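Local coordinates for protein predicted sugar phosphatases of the HAD superfamily (Cytophaga hutchinsonii, PDB 2HX1) that probably hydrolyses phosphate esters of sugars with the help of a bound magnesium ion, at residues S9-Y14 and F39-A44; K88-L93 and R198-G203; H148-T153 and A188-S193; G241-G246 and V272-C277. One frame throughout, in Å; residues are numbered along the deposited sequence.

Interaction 1: residues S9-Y14 and F39-A44; sequences SLLPKY and FDYLKA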
loop_
_atom_site.group_PDB
_atom_site.type_symbol
_atom_site.label_atom_id
_atom_site.label_comp_id
_atom_site.label_asym_id
_atom_site.label_seq_id
_atom_site.Cartn_x
_atom_site.Cartn_y
_atom_site.Cartn_z
ATOM N N SER A 9 34.787 -21.424 -0.261
ATOM C CA SER A 9 35.284 -21.351 1.119
ATOM C C SER A 9 34.198 -21.579 2.216
ATOM O O SER A 9 34.519 -21.882 3.376
ATOM C CB SER A 9 35.956 -20.007 1.382
ATOM O OG SER A 9 34.972 -19.022 1.666
ATOM N N LEU A 10 32.933 -21.378 1.865
ATOM C CA LEU A 10 31.836 -21.601 2.810
ATOM C C LEU A 10 31.430 -23.059 2.894
ATOM O O LEU A 10 30.939 -23.489 3.926
ATOM C CB LEU A 10 30.578 -20.759 2.455
ATOM C CG LEU A 10 30.751 -19.277 2.134
ATOM C CD1 LEU A 10 29.431 -18.704 1.620
ATOM C CD2 LEU A 10 31.267 -18.504 3.343
ATOM N N LEU A 11 31.617 -23.814 1.814
ATOM C CA LEU A 11 30.972 -25.115 1.685
ATOM C C LEU A 11 31.259 -26.144 2.793
ATOM O O LEU A 11 30.390 -26.940 3.098
ATOM C CB LEU A 11 31.263 -25.707 0.317
ATOM C CG LEU A 11 30.685 -24.874 -0.834
ATOM C CD1 LEU A 11 31.007 -25.521 -2.142
ATOM C CD2 LEU A 11 29.165 -24.696 -0.703
ATOM N N PRO A 12 32.482 -26.151 3.370
ATOM C CA PRO A 12 32.810 -27.043 4.486
ATOM C C PRO A 12 31.996 -26.870 5.750
ATOM O O PRO A 12 31.972 -27.798 6.564
ATOM C CB PRO A 12 34.270 -26.687 4.810
ATOM C CG PRO A 12 34.828 -26.156 3.519
ATOM C CD PRO A 12 33.665 -25.376 2.942
ATOM N N LYS A 13 31.346 -25.722 5.943
ATOM C CA LYS A 13 30.552 -25.506 7.154
ATOM C C LYS A 13 29.229 -26.264 7.117
ATOM O O LYS A 13 28.531 -26.346 8.139
ATOM C CB LYS A 13 30.200 -24.029 7.366
ATOM C CG LYS A 13 31.323 -22.974 7.281
ATOM C CD LYS A 13 30.715 -21.521 7.426
ATOM N N TYR A 14 28.872 -26.809 5.950
ATOM C CA TYR A 14 27.475 -27.186 5.693
ATOM C C TYR A 14 27.291 -28.617 5.249
ATOM O O TYR A 14 28.086 -29.136 4.497
ATOM C CB TYR A 14 26.885 -26.224 4.657
ATOM C CG TYR A 14 26.940 -24.809 5.160
ATOM C CD1 TYR A 14 26.148 -24.411 6.213
ATOM C CD2 TYR A 14 27.812 -23.885 4.602
ATOM C CE1 TYR A 14 26.202 -23.124 6.695
ATOM C CE2 TYR A 14 27.887 -22.597 5.081
ATOM C CZ TYR A 14 27.083 -22.218 6.137
ATOM O OH TYR A 14 27.150 -20.922 6.613
ATOM N N PHE A 39 28.514 -28.184 -9.344
ATOM C CA PHE A 39 27.830 -29.460 -9.124
ATOM C C PHE A 39 28.800 -30.649 -9.138
ATOM O O PHE A 39 28.689 -31.566 -8.338
ATOM C CB PHE A 39 26.654 -29.592 -10.111
ATOM C CG PHE A 39 25.532 -28.669 -9.782
ATOM C CD1 PHE A 39 24.741 -28.916 -8.678
ATOM C CD2 PHE A 39 25.326 -27.504 -10.507
ATOM C CE1 PHE A 39 23.711 -28.050 -8.328
ATOM C CE2 PHE A 39 24.308 -26.635 -10.155
ATOM C CZ PHE A 39 23.504 -26.913 -9.069
ATOM N N ASP A 40 29.758 -30.612 -10.043
ATOM C CA ASP A 40 30.877 -31.547 -9.994
ATOM C C ASP A 40 31.542 -31.499 -8.605
ATOM O O ASP A 40 31.805 -32.528 -7.971
ATOM C CB ASP A 40 31.886 -31.172 -11.074
ATOM C CG ASP A 40 31.358 -31.445 -12.484
ATOM O OD1 ASP A 40 30.478 -32.330 -12.621
ATOM O OD2 ASP A 40 31.811 -30.772 -13.445
ATOM N N TYR A 41 31.780 -30.290 -8.103
ATOM C CA TYR A 41 32.459 -30.150 -6.812
ATOM C C TYR A 41 31.670 -30.811 -5.693
ATOM O O TYR A 41 32.219 -31.580 -4.905
ATOM C CB TYR A 41 32.713 -28.682 -6.465
ATOM C CG TYR A 41 33.512 -28.467 -5.200
ATOM C CD1 TYR A 41 34.887 -28.646 -5.180
ATOM C CD2 TYR A 41 32.889 -28.060 -4.015
ATOM C CE1 TYR A 41 35.630 -28.432 -3.999
ATOM C CE2 TYR A 41 33.612 -27.845 -2.854
ATOM C CZ TYR A 41 34.982 -28.030 -2.850
ATOM O OH TYR A 41 35.698 -27.815 -1.691
ATOM N N LEU A 42 30.375 -30.512 -5.606
ATOM C CA LEU A 42 29.593 -31.033 -4.489
ATOM C C LEU A 42 29.546 -32.575 -4.532
ATOM O O LEU A 42 29.596 -33.227 -3.484
ATOM C CB LEU A 42 28.177 -30.446 -4.485
ATOM C CG LEU A 42 28.062 -28.936 -4.274
ATOM C CD1 LEU A 42 26.680 -28.456 -4.677
ATOM C CD2 LEU A 42 28.382 -28.583 -2.836
ATOM N N LYS A 43 29.423 -33.141 -5.732
ATOM C CA LYS A 43 29.465 -34.605 -5.889
ATOM C C LYS A 43 30.802 -35.144 -5.347
ATOM O O LYS A 43 30.835 -35.896 -4.361
ATOM C CB LYS A 43 29.285 -35.026 -7.347
ATOM C CG LYS A 43 29.394 -36.556 -7.547
ATOM C CD LYS A 43 28.576 -37.024 -8.751
ATOM C CE LYS A 43 29.105 -36.456 -10.064
ATOM N NZ LYS A 43 28.010 -35.769 -10.799
ATOM N N ALA A 44 31.900 -34.702 -5.946
ATOM C CA ALA A 44 33.234 -35.121 -5.484
ATOM C C ALA A 44 33.418 -34.949 -3.963
ATOM O O ALA A 44 34.125 -35.722 -3.333
ATOM C CB ALA A 44 34.351 -34.384 -6.268
#
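While L11 packs against Y41, the hydroxyl of Y14, on the side of segment 9-14 away from helix 35-44, is gripped by two groups, OD2 of D248 and NE2 of H275. This double hold fixes the far end of the segment, and L11 makes the contact with helix 35-44. That contact is purely apolar. One methyl of L11 does all the touching. CD1 approaches the Y41 ring obliquely, 3.6 Å from Y41 CE2. The same L11 CD1 is 4.1 Å from CD2 of L42, so it lies between the side chains of two consecutive residues, Y41 and L42. The side chains of L11 and Y41 run past each other in opposite directions. In Y41, CG stands anti to the backbone N (chi1 -175°), which sends the ring out from the helix along L11. A short 3-10 turn at residues 11-13 presents L11. The bond from K13 N to L10 O (3.0 Å) and the one from Y14 N to L11 O (3.2 Å) hold this turn. L11 and L42 are buried, and Y41 is only partly so. I282 near the C-terminus also packs on L11. The contact flanks the core sheet of the HAD fold: L11 rests on I17 and L42 on F19, both of strand 16-19, which runs up to the magnesium ligand D20. Helix 35-44, which comes after the short strands 26-27 and 30-31, leads to strand 48-53.

Interaction 2: residues K88-L93 and R198-G203; sequences KEYIDL and RFIRFG. With EDO (1,2-ethanediol), chain M.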
loop_
_atom_site.group_PDB
_atom_site.type_symbol
_atom_site.label_atom_id
_atom_site.label_comp_id
_atom_site.label_asym_id
_atom_site.label_seq_id
_atom_site.Cartn_x
_atom_site.Cartn_y
_atom_site.Cartn_z
ATOM N N LYS A 88 -0.253 -28.277 -5.650
ATOM C CA LYS A 88 -0.838 -29.565 -5.955
ATOM C C LYS A 88 -1.453 -30.193 -4.720
ATOM O O LYS A 88 -2.580 -30.668 -4.778
ATOM C CB LYS A 88 0.228 -30.517 -6.522
ATOM C CG LYS A 88 -0.313 -31.811 -7.129
ATOM C CD LYS A 88 0.604 -32.294 -8.269
ATOM C CE LYS A 88 0.116 -33.596 -8.936
ATOM N NZ LYS A 88 -1.220 -33.472 -9.588
ATOM N N GLU A 89 -0.710 -30.207 -3.613
ATOM C CA GLU A 89 -1.210 -30.807 -2.373
ATOM C C GLU A 89 -2.383 -30.034 -1.805
ATOM O O GLU A 89 -3.276 -30.628 -1.186
ATOM C CB GLU A 89 -0.120 -30.887 -1.290
ATOM C CG GLU A 89 1.039 -31.843 -1.622
ATOM N N TYR A 90 -2.375 -28.711 -2.002
ATOM C CA TYR A 90 -3.460 -27.855 -1.529
ATOM C C TYR A 90 -4.743 -28.115 -2.290
ATOM O O TYR A 90 -5.793 -28.237 -1.680
ATOM C CB TYR A 90 -3.093 -26.374 -1.614
ATOM C CG TYR A 90 -4.097 -25.474 -0.926
ATOM C CD1 TYR A 90 -5.255 -25.046 -1.581
ATOM C CD2 TYR A 90 -3.892 -25.052 0.376
ATOM C CE1 TYR A 90 -6.189 -24.212 -0.949
ATOM C CE2 TYR A 90 -4.832 -24.255 1.027
ATOM C CZ TYR A 90 -5.969 -23.836 0.353
ATOM O OH TYR A 90 -6.867 -23.011 0.979
ATOM N N ILE A 91 -4.647 -28.221 -3.617
ATOM C CA ILE A 91 -5.786 -28.565 -4.454
ATOM C C ILE A 91 -6.351 -29.926 -4.099
ATOM O O ILE A 91 -7.560 -30.068 -3.920
ATOM C CB ILE A 91 -5.405 -28.533 -5.942
ATOM C CG1 ILE A 91 -5.156 -27.086 -6.377
ATOM C CG2 ILE A 91 -6.519 -29.133 -6.805
ATOM C CD1 ILE A 91 -4.505 -26.992 -7.741
ATOM N N ASP A 92 -5.496 -30.936 -4.014
ATOM C CA ASP A 92 -5.949 -32.286 -3.729
ATOM C C ASP A 92 -6.711 -32.318 -2.401
ATOM O O ASP A 92 -7.730 -32.994 -2.244
ATOM C CB ASP A 92 -4.774 -33.245 -3.616
ATOM C CG ASP A 92 -5.195 -34.646 -3.100
ATOM O OD1 ASP A 92 -5.959 -35.357 -3.811
ATOM O OD2 ASP A 92 -4.754 -35.021 -1.983
ATOM N N LEU A 93 -6.192 -31.589 -1.432
ATOM C CA LEU A 93 -6.766 -31.607 -0.122
ATOM C C LEU A 93 -7.996 -30.728 -0.018
ATOM O O LEU A 93 -8.985 -31.135 0.606
ATOM C CB LEU A 93 -5.760 -31.137 0.909
ATOM C CG LEU A 93 -6.392 -30.699 2.223
ATOM C CD1 LEU A 93 -7.131 -31.892 2.888
ATOM C CD2 LEU A 93 -5.316 -30.128 3.115
ATOM N N ARG A 198 -5.776 -11.048 -2.058
ATOM C CA ARG A 198 -6.749 -12.050 -2.458
ATOM C C ARG A 198 -6.114 -13.392 -2.838
ATOM O O ARG A 198 -6.829 -14.398 -2.887
ATOM C CB ARG A 198 -7.602 -11.488 -3.624
ATOM C CG ARG A 198 -8.688 -12.452 -4.208
ATOM C CD ARG A 198 -9.873 -12.571 -3.294
ATOM N NE ARG A 198 -11.000 -13.293 -3.889
ATOM C CZ ARG A 198 -11.092 -14.614 -3.960
ATOM N NH1 ARG A 198 -10.114 -15.370 -3.516
ATOM N NH2 ARG A 198 -12.170 -15.176 -4.503
ATOM N N PHE A 199 -4.799 -13.405 -3.126
ATOM C CA PHE A 199 -4.094 -14.635 -3.482
ATOM C C PHE A 199 -3.422 -15.269 -2.286
ATOM O O PHE A 199 -2.815 -14.591 -1.459
ATOM C CB PHE A 199 -3.085 -14.419 -4.608
ATOM C CG PHE A 199 -3.730 -14.278 -5.939
ATOM C CD1 PHE A 199 -4.351 -13.087 -6.296
ATOM C CD2 PHE A 199 -3.768 -15.330 -6.812
ATOM C CE1 PHE A 199 -4.990 -12.953 -7.520
ATOM C CE2 PHE A 199 -4.428 -15.221 -8.046
ATOM C CZ PHE A 199 -5.028 -14.038 -8.402
ATOM N N ILE A 200 -3.632 -16.573 -2.180
ATOM C CA ILE A 200 -2.792 -17.445 -1.368
ATOM C C ILE A 200 -1.509 -17.625 -2.153
ATOM O O ILE A 200 -1.527 -18.091 -3.309
ATOM C CB ILE A 200 -3.408 -18.845 -1.159
ATOM C CG1 ILE A 200 -4.773 -18.766 -0.434
ATOM C CG2 ILE A 200 -2.431 -19.706 -0.328
ATOM C CD1 ILE A 200 -5.813 -19.785 -0.893
ATOM N N ARG A 201 -0.402 -17.237 -1.543
ATOM C CA ARG A 201 0.903 -17.331 -2.175
ATOM C C ARG A 201 1.753 -18.440 -1.544
ATOM O O ARG A 201 1.918 -18.470 -0.345
ATOM C CB ARG A 201 1.606 -15.986 -2.028
ATOM C CG ARG A 201 1.052 -14.929 -3.021
ATOM C CD ARG A 201 1.548 -13.547 -2.724
ATOM N NE ARG A 201 1.014 -12.588 -3.695
ATOM C CZ ARG A 201 1.634 -12.179 -4.803
ATOM N NH1 ARG A 201 2.846 -12.632 -5.127
ATOM N NH2 ARG A 201 1.035 -11.296 -5.603
ATOM N N PHE A 202 2.288 -19.336 -2.363
ATOM C CA PHE A 202 3.095 -20.463 -1.881
ATOM C C PHE A 202 4.526 -20.262 -2.283
ATOM O O PHE A 202 4.817 -19.738 -3.377
ATOM C CB PHE A 202 2.598 -21.787 -2.465
ATOM C CG PHE A 202 1.233 -22.230 -1.928
ATOM C CD1 PHE A 202 1.005 -22.328 -0.562
ATOM C CD2 PHE A 202 0.217 -22.579 -2.792
ATOM C CE1 PHE A 202 -0.226 -22.766 -0.061
ATOM C CE2 PHE A 202 -1.015 -23.018 -2.302
ATOM C CZ PHE A 202 -1.227 -23.105 -0.940
ATOM N N GLY A 203 5.415 -20.672 -1.389
ATOM C CA GLY A 203 6.839 -20.665 -1.658
ATOM C C GLY A 203 7.538 -19.687 -0.768
ATOM O O GLY A 203 6.917 -19.045 0.089
HETATM C C1 EDO M . -4.766 -13.942 1.617
HETATM O O1 EDO M . -3.438 -13.958 1.073
HETATM C C2 EDO M . -5.731 -14.616 0.648
HETATM O O2 EDO M . -6.905 -13.814 0.514
#
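The rings of Y90 and F202 meet obliquely, with centroids 5.5 Å apart and planes at 53°. F202 comes in with the far corner of its ring: CZ is 3.6 Å from Y90 CD2 and also touches Y90 CB, 3.8 Å away. Y90 CD2 lies at the edge of the F202 ring, near its plane. CG of Y90 is anti to its own N (chi1 -171°), and this extends the ring from helix 83-94 toward strand 199-202. At the other end of the ring, I200 CD1 reaches Y90 OH at 3.9 Å. I200 also sets its CG2 over the rim of one face of F202, 3.6 Å above the plane, which helps fix that ring. With an alanine here instead of Y90, a gap is likely to open beside CZ of F202, and CD1 of I200 would lose its partner. I165 of the neighbouring strand touches both Y90 and F202, and N243 of the second subunit packs on Y90. A 1,2-ethanediol, probably from the crystallisation liquor, bonds F199 O through its O1 (2.7 Å) and also T269 O of the second subunit. With apolar carbons making nearly all the contact, shape and burial probably hold this helix on the parallel cap sheet, rather than any directional bond.

Interaction 3: residues H148-T153 and A188-S193; sequences HDLNKT and ATMIES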
loop_
_atom_site.group_PDB
_atom_site.type_symbol
_atom_site.label_atom_id
_atom_site.label_comp_id
_atom_site.label_asym_id
_atom_site.label_seq_id
_atom_site.Cartn_x
_atom_site.Cartn_y
_atom_site.Cartn_z
ATOM N N HIS A 148 -8.714 -10.033 -22.366
ATOM C CA HIS A 148 -9.858 -10.913 -22.153
ATOM C C HIS A 148 -9.880 -11.554 -20.776
ATOM O O HIS A 148 -10.854 -11.461 -20.024
ATOM C CB HIS A 148 -9.906 -12.001 -23.233
ATOM C CG HIS A 148 -10.233 -11.478 -24.596
ATOM N ND1 HIS A 148 -9.912 -12.161 -25.754
ATOM C CD2 HIS A 148 -10.842 -10.331 -24.988
ATOM C CE1 HIS A 148 -10.307 -11.452 -26.797
ATOM N NE2 HIS A 148 -10.864 -10.332 -26.361
ATOM N N ASP A 149 -8.769 -12.165 -20.407
ATOM C CA ASP A 149 -8.754 -13.085 -19.258
ATOM C C ASP A 149 -8.374 -12.487 -17.930
ATOM O O ASP A 149 -8.732 -13.044 -16.899
ATOM C CB ASP A 149 -7.907 -14.295 -19.612
ATOM C CG ASP A 149 -8.514 -15.081 -20.765
ATOM O OD1 ASP A 149 -9.699 -14.796 -21.088
ATOM O OD2 ASP A 149 -7.842 -15.978 -21.328
ATOM N N LEU A 150 -7.688 -11.347 -17.914
ATOM C CA LEU A 150 -7.546 -10.594 -16.662
ATOM C C LEU A 150 -8.873 -9.996 -16.219
ATOM O O LEU A 150 -9.232 -10.030 -15.031
ATOM C CB LEU A 150 -6.509 -9.477 -16.782
ATOM C CG LEU A 150 -5.112 -10.067 -17.019
ATOM C CD1 LEU A 150 -4.089 -8.992 -17.055
ATOM C CD2 LEU A 150 -4.756 -11.145 -15.962
ATOM N N ASN A 151 -9.579 -9.410 -17.178
ATOM C CA ASN A 151 -10.962 -9.013 -16.963
ATOM C C ASN A 151 -11.828 -10.166 -16.507
ATOM O O ASN A 151 -12.541 -10.030 -15.499
ATOM C CB ASN A 151 -11.545 -8.333 -18.193
ATOM C CG ASN A 151 -11.216 -6.861 -18.247
ATOM O OD1 ASN A 151 -11.643 -6.096 -17.372
ATOM N ND2 ASN A 151 -10.482 -6.441 -19.285
ATOM N N LYS A 152 -11.767 -11.311 -17.188
ATOM C CA LYS A 152 -12.592 -12.464 -16.749
ATOM C C LYS A 152 -12.201 -12.938 -15.341
ATOM O O LYS A 152 -13.048 -13.352 -14.593
ATOM C CB LYS A 152 -12.480 -13.670 -17.705
ATOM C CG LYS A 152 -13.363 -13.616 -18.948
ATOM C CD LYS A 152 -13.320 -14.960 -19.758
ATOM C CE LYS A 152 -14.738 -15.387 -20.228
ATOM N NZ LYS A 152 -14.784 -16.388 -21.359
ATOM N N THR A 153 -10.914 -12.884 -14.988
ATOM C CA THR A 153 -10.464 -13.315 -13.651
ATOM C C THR A 153 -10.977 -12.375 -12.561
ATOM O O THR A 153 -11.449 -12.814 -11.501
ATOM C CB THR A 153 -8.934 -13.385 -13.583
ATOM O OG1 THR A 153 -8.492 -14.341 -14.538
ATOM C CG2 THR A 153 -8.438 -13.807 -12.187
ATOM N N ALA A 188 -0.537 -11.644 -10.523
ATOM C CA ALA A 188 -1.337 -11.688 -9.304
ATOM C C ALA A 188 -1.300 -10.326 -8.632
ATOM O O ALA A 188 -2.334 -9.824 -8.225
ATOM C CB ALA A 188 -0.818 -12.795 -8.349
ATOM N N THR A 189 -0.105 -9.734 -8.519
ATOM C CA THR A 189 0.052 -8.422 -7.899
ATOM C C THR A 189 -0.849 -7.372 -8.573
ATOM O O THR A 189 -1.470 -6.540 -7.894
ATOM C CB THR A 189 1.537 -7.970 -7.933
ATOM O OG1 THR A 189 2.324 -8.841 -7.105
ATOM C CG2 THR A 189 1.690 -6.543 -7.443
HETATM N N MSE A 190 -0.905 -7.419 -9.908
HETATM C CA MSE A 190 -1.716 -6.493 -10.696
HETATM C C MSE A 190 -3.172 -6.705 -10.447
HETATM O O MSE A 190 -3.925 -5.751 -10.319
HETATM C CB MSE A 190 -1.459 -6.715 -12.172
HETATM C CG MSE A 190 -0.103 -6.211 -12.600
HETATM SE SE MSE A 190 0.282 -6.537 -14.486
HETATM C CE MSE A 190 -0.896 -7.856 -15.012
ATOM N N ILE A 191 -3.593 -7.966 -10.429
ATOM C CA ILE A 191 -4.975 -8.288 -10.109
ATOM C C ILE A 191 -5.328 -7.757 -8.716
ATOM O O ILE A 191 -6.378 -7.127 -8.489
ATOM C CB ILE A 191 -5.211 -9.794 -10.172
ATOM C CG1 ILE A 191 -5.094 -10.302 -11.632
ATOM C CG2 ILE A 191 -6.607 -10.126 -9.617
ATOM C CD1 ILE A 191 -4.937 -11.870 -11.744
ATOM N N GLU A 192 -4.434 -8.011 -7.770
ATOM C CA GLU A 192 -4.634 -7.574 -6.409
ATOM C C GLU A 192 -4.670 -6.044 -6.232
ATOM O O GLU A 192 -5.264 -5.538 -5.279
ATOM C CB GLU A 192 -3.573 -8.215 -5.519
ATOM C CG GLU A 192 -3.775 -9.716 -5.356
ATOM C CD GLU A 192 -2.759 -10.346 -4.397
ATOM O OE1 GLU A 192 -1.549 -10.061 -4.517
ATOM O OE2 GLU A 192 -3.190 -11.120 -3.513
ATOM N N SER A 193 -4.072 -5.309 -7.157
ATOM C CA SER A 193 -4.162 -3.831 -7.121
ATOM C C SER A 193 -5.581 -3.335 -7.424
ATOM O O SER A 193 -5.940 -2.253 -7.018
ATOM C CB SER A 193 -3.132 -3.189 -8.071
ATOM O OG SER A 193 -3.516 -3.326 -9.434
#
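L150 and I191 lie at the centre of this contact, where two helices pack through methyl groups. CD1 of I191 sits 4.0 Å from CG2 of T153 and 4.3 Å from CD2 of L150. The other branch of L150, CD1, meets the methyl CE of M190, a selenomethionine, at 4.0 Å. The bent end of the M190 chain brings CE to that side. T153 sends its methyl to I191 and keeps its hydroxyl for its own helix. With OG1 anti to the carbonyl carbon (chi1 -61°), it bonds D149 O at 2.7 Å, and that carbonyl also accepts from T153 N. The packing is thickest toward the sheet, where L150 and T153 rest on L103 and I191 on L138. Away from it H148 is exposed. N151 and T189 miss the other helix but face the third subunit, whose I194 packs on M190. The axes of the two short segments approach to 11.0 Å and cross at -53°. Helix 146-159 joins strands 133-138 and 164-167; helix 184-195 leads to 199-202, with strands 172-174 and 180-182 inserted before it. Such neighbouring helices are typical of an alpha/beta domain with a parallel sheet, consistent with the cap of a HAD protein.

Interaction 4: residues G241-G246 and V272-C277; sequences GGNKFG and VPTHIC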
loop_
_atom_site.group_PDB
_atom_site.type_symbol
_atom_site.label_atom_id
_atom_site.label_comp_id
_atom_site.label_asym_id
_atom_site.label_seq_id
_atom_site.Cartn_x
_atom_site.Cartn_y
_atom_site.Cartn_z
ATOM N N GLY A 241 13.438 -15.720 3.872
ATOM C CA GLY A 241 12.852 -17.040 4.052
ATOM C C GLY A 241 13.772 -17.970 4.801
ATOM O O GLY A 241 13.385 -18.550 5.801
ATOM N N GLY A 242 15.012 -18.099 4.327
ATOM C CA GLY A 242 16.025 -18.935 4.995
ATOM C C GLY A 242 16.307 -18.512 6.431
ATOM O O GLY A 242 16.344 -19.333 7.339
ATOM N N ASN A 243 16.524 -17.226 6.637
ATOM C CA ASN A 243 16.837 -16.716 7.977
ATOM C C ASN A 243 15.734 -17.030 9.012
ATOM O O ASN A 243 15.993 -17.538 10.111
ATOM C CB ASN A 243 17.050 -15.208 7.877
ATOM C CG ASN A 243 18.436 -14.838 7.421
ATOM O OD1 ASN A 243 19.327 -15.675 7.363
ATOM N ND2 ASN A 243 18.635 -13.554 7.132
ATOM N N LYS A 244 14.493 -16.755 8.634
ATOM C CA LYS A 244 13.370 -17.019 9.518
ATOM C C LYS A 244 13.276 -18.488 9.914
ATOM O O LYS A 244 12.882 -18.794 11.023
ATOM C CB LYS A 244 12.059 -16.574 8.864
ATOM C CG LYS A 244 11.889 -15.111 8.715
ATOM C CD LYS A 244 10.515 -14.766 8.107
ATOM C CE LYS A 244 9.348 -14.975 9.122
ATOM N NZ LYS A 244 8.034 -14.517 8.531
ATOM N N PHE A 245 13.626 -19.388 8.998
ATOM C CA PHE A 245 13.567 -20.819 9.267
ATOM C C PHE A 245 14.761 -21.315 10.067
ATOM O O PHE A 245 14.735 -22.436 10.540
ATOM C CB PHE A 245 13.505 -21.608 7.967
ATOM C CG PHE A 245 13.177 -23.052 8.154
ATOM C CD1 PHE A 245 11.930 -23.429 8.645
ATOM C CD2 PHE A 245 14.076 -24.037 7.837
ATOM C CE1 PHE A 245 11.614 -24.762 8.829
ATOM C CE2 PHE A 245 13.766 -25.395 8.023
ATOM C CZ PHE A 245 12.530 -25.754 8.501
ATOM N N GLY A 246 15.799 -20.508 10.216
ATOM C CA GLY A 246 16.989 -20.912 10.968
ATOM C C GLY A 246 18.157 -21.330 10.095
ATOM O O GLY A 246 19.226 -21.679 10.608
ATOM N N VAL A 272 19.514 -9.389 6.713
ATOM C CA VAL A 272 20.956 -9.606 6.731
ATOM C C VAL A 272 21.321 -11.046 6.372
ATOM O O VAL A 272 20.889 -11.994 7.026
ATOM C CB VAL A 272 21.523 -9.207 8.121
ATOM C CG1 VAL A 272 23.046 -9.251 8.130
ATOM C CG2 VAL A 272 21.040 -7.820 8.464
ATOM N N PRO A 273 22.138 -11.221 5.318
ATOM C CA PRO A 273 22.594 -12.575 5.016
ATOM C C PRO A 273 23.779 -12.994 5.896
ATOM O O PRO A 273 24.587 -12.143 6.284
ATOM C CB PRO A 273 23.005 -12.486 3.539
ATOM C CG PRO A 273 23.197 -11.062 3.248
ATOM C CD PRO A 273 22.691 -10.232 4.388
ATOM N N THR A 274 23.875 -14.290 6.203
ATOM C CA THR A 274 25.041 -14.826 6.913
ATOM C C THR A 274 26.307 -14.463 6.122
ATOM O O THR A 274 27.290 -13.998 6.700
ATOM C CB THR A 274 24.965 -16.357 7.145
ATOM O OG1 THR A 274 23.604 -16.764 7.434
ATOM C CG2 THR A 274 25.927 -16.794 8.296
ATOM N N HIS A 275 26.256 -14.625 4.793
ATOM C CA HIS A 275 27.416 -14.411 3.945
ATOM C C HIS A 275 27.014 -13.726 2.641
ATOM O O HIS A 275 25.857 -13.814 2.218
ATOM C CB HIS A 275 28.049 -15.744 3.566
ATOM C CG HIS A 275 28.433 -16.597 4.720
ATOM N ND1 HIS A 275 29.448 -16.263 5.588
ATOM C CD2 HIS A 275 27.935 -17.782 5.153
ATOM C CE1 HIS A 275 29.551 -17.207 6.515
ATOM N NE2 HIS A 275 28.643 -18.139 6.270
ATOM N N ILE A 276 27.978 -13.048 2.021
ATOM C CA ILE A 276 27.786 -12.447 0.714
ATOM C C ILE A 276 28.867 -13.007 -0.178
ATOM O O ILE A 276 30.014 -13.103 0.254
ATOM C CB ILE A 276 27.804 -10.904 0.739
ATOM C CG1 ILE A 276 26.758 -10.399 1.742
ATOM C CG2 ILE A 276 27.527 -10.347 -0.704
ATOM C CD1 ILE A 276 26.785 -8.905 2.040
ATOM N N CYS A 277 28.470 -13.466 -1.369
ATOM C CA CYS A 277 29.397 -14.046 -2.346
ATOM C C CYS A 277 29.116 -13.427 -3.700
ATOM O O CYS A 277 27.988 -13.044 -3.991
ATOM C CB CYS A 277 29.192 -15.556 -2.483
ATOM S SG CYS A 277 29.264 -16.529 -0.977
#
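A side-chain amide bonded to a backbone carbonyl ties N243, near the end of helix 235-245, to V272, just ahead of the edge strand 275-277 of the core sheet. ND2 of N243 donates to V272 O at 2.7 Å. The bond is short but bent, with 148° at the hydrogen. The donor stands above the carbonyl plane, 41° out of it, so it does not lie on a lone pair. CG of N243 is anti to its own carbonyl carbon (chi1 -82°), and this carries the amide out from the helix toward the loop. The amide is used at both ends: OD1 bonds OG1 of T249 and also NZ of K94 of the second subunit. T274 passes close by, but its OG1 is 4.4 Å from N243 OD1, too far to bond, and is taken up by T249 N. A leucine in place of N243 would probably leave V272 O without this donor and deprive T249 and K94 of the second subunit of an acceptor. Just beyond, G246 leaves the helix with positive phi in a Schellman motif, and its N bonds N243 O at 3.0 Å. NZ of K244 forms a salt bridge with D206 of the second subunit, so this helix end also takes part in the subunit interface. Helix 235-245 begins shortly after the magnesium ligand D233 and leads into strand 248-252, which pairs with 275-277. The tie thus joins the helix to the loop that leads into the edge strand, in the Rossmann-like core typical of HAD phosphatases.

How the interactions relate
Interactions 1 and 4 belong to the six-stranded core sheet, and interactions 2 and 3 to the five-stranded cap sheet. Along the chain, interaction 1 closes first. Interaction 2 then spans the cap and encloses interaction 3, and interaction 4 follows. Centres are about 18 Å apart within each pair, while interactions 1 and 3 lie about 43 Å apart, on opposite sides of the chain's centre. Both pairs touch: L10 packs on C277 in the core, and E192 OE2 accepts from F199 N at 2.8 Å in the cap. Interactions 2 and 4 do not touch within one chain, but both meet the second subunit, so cap and core are also joined across the assembly.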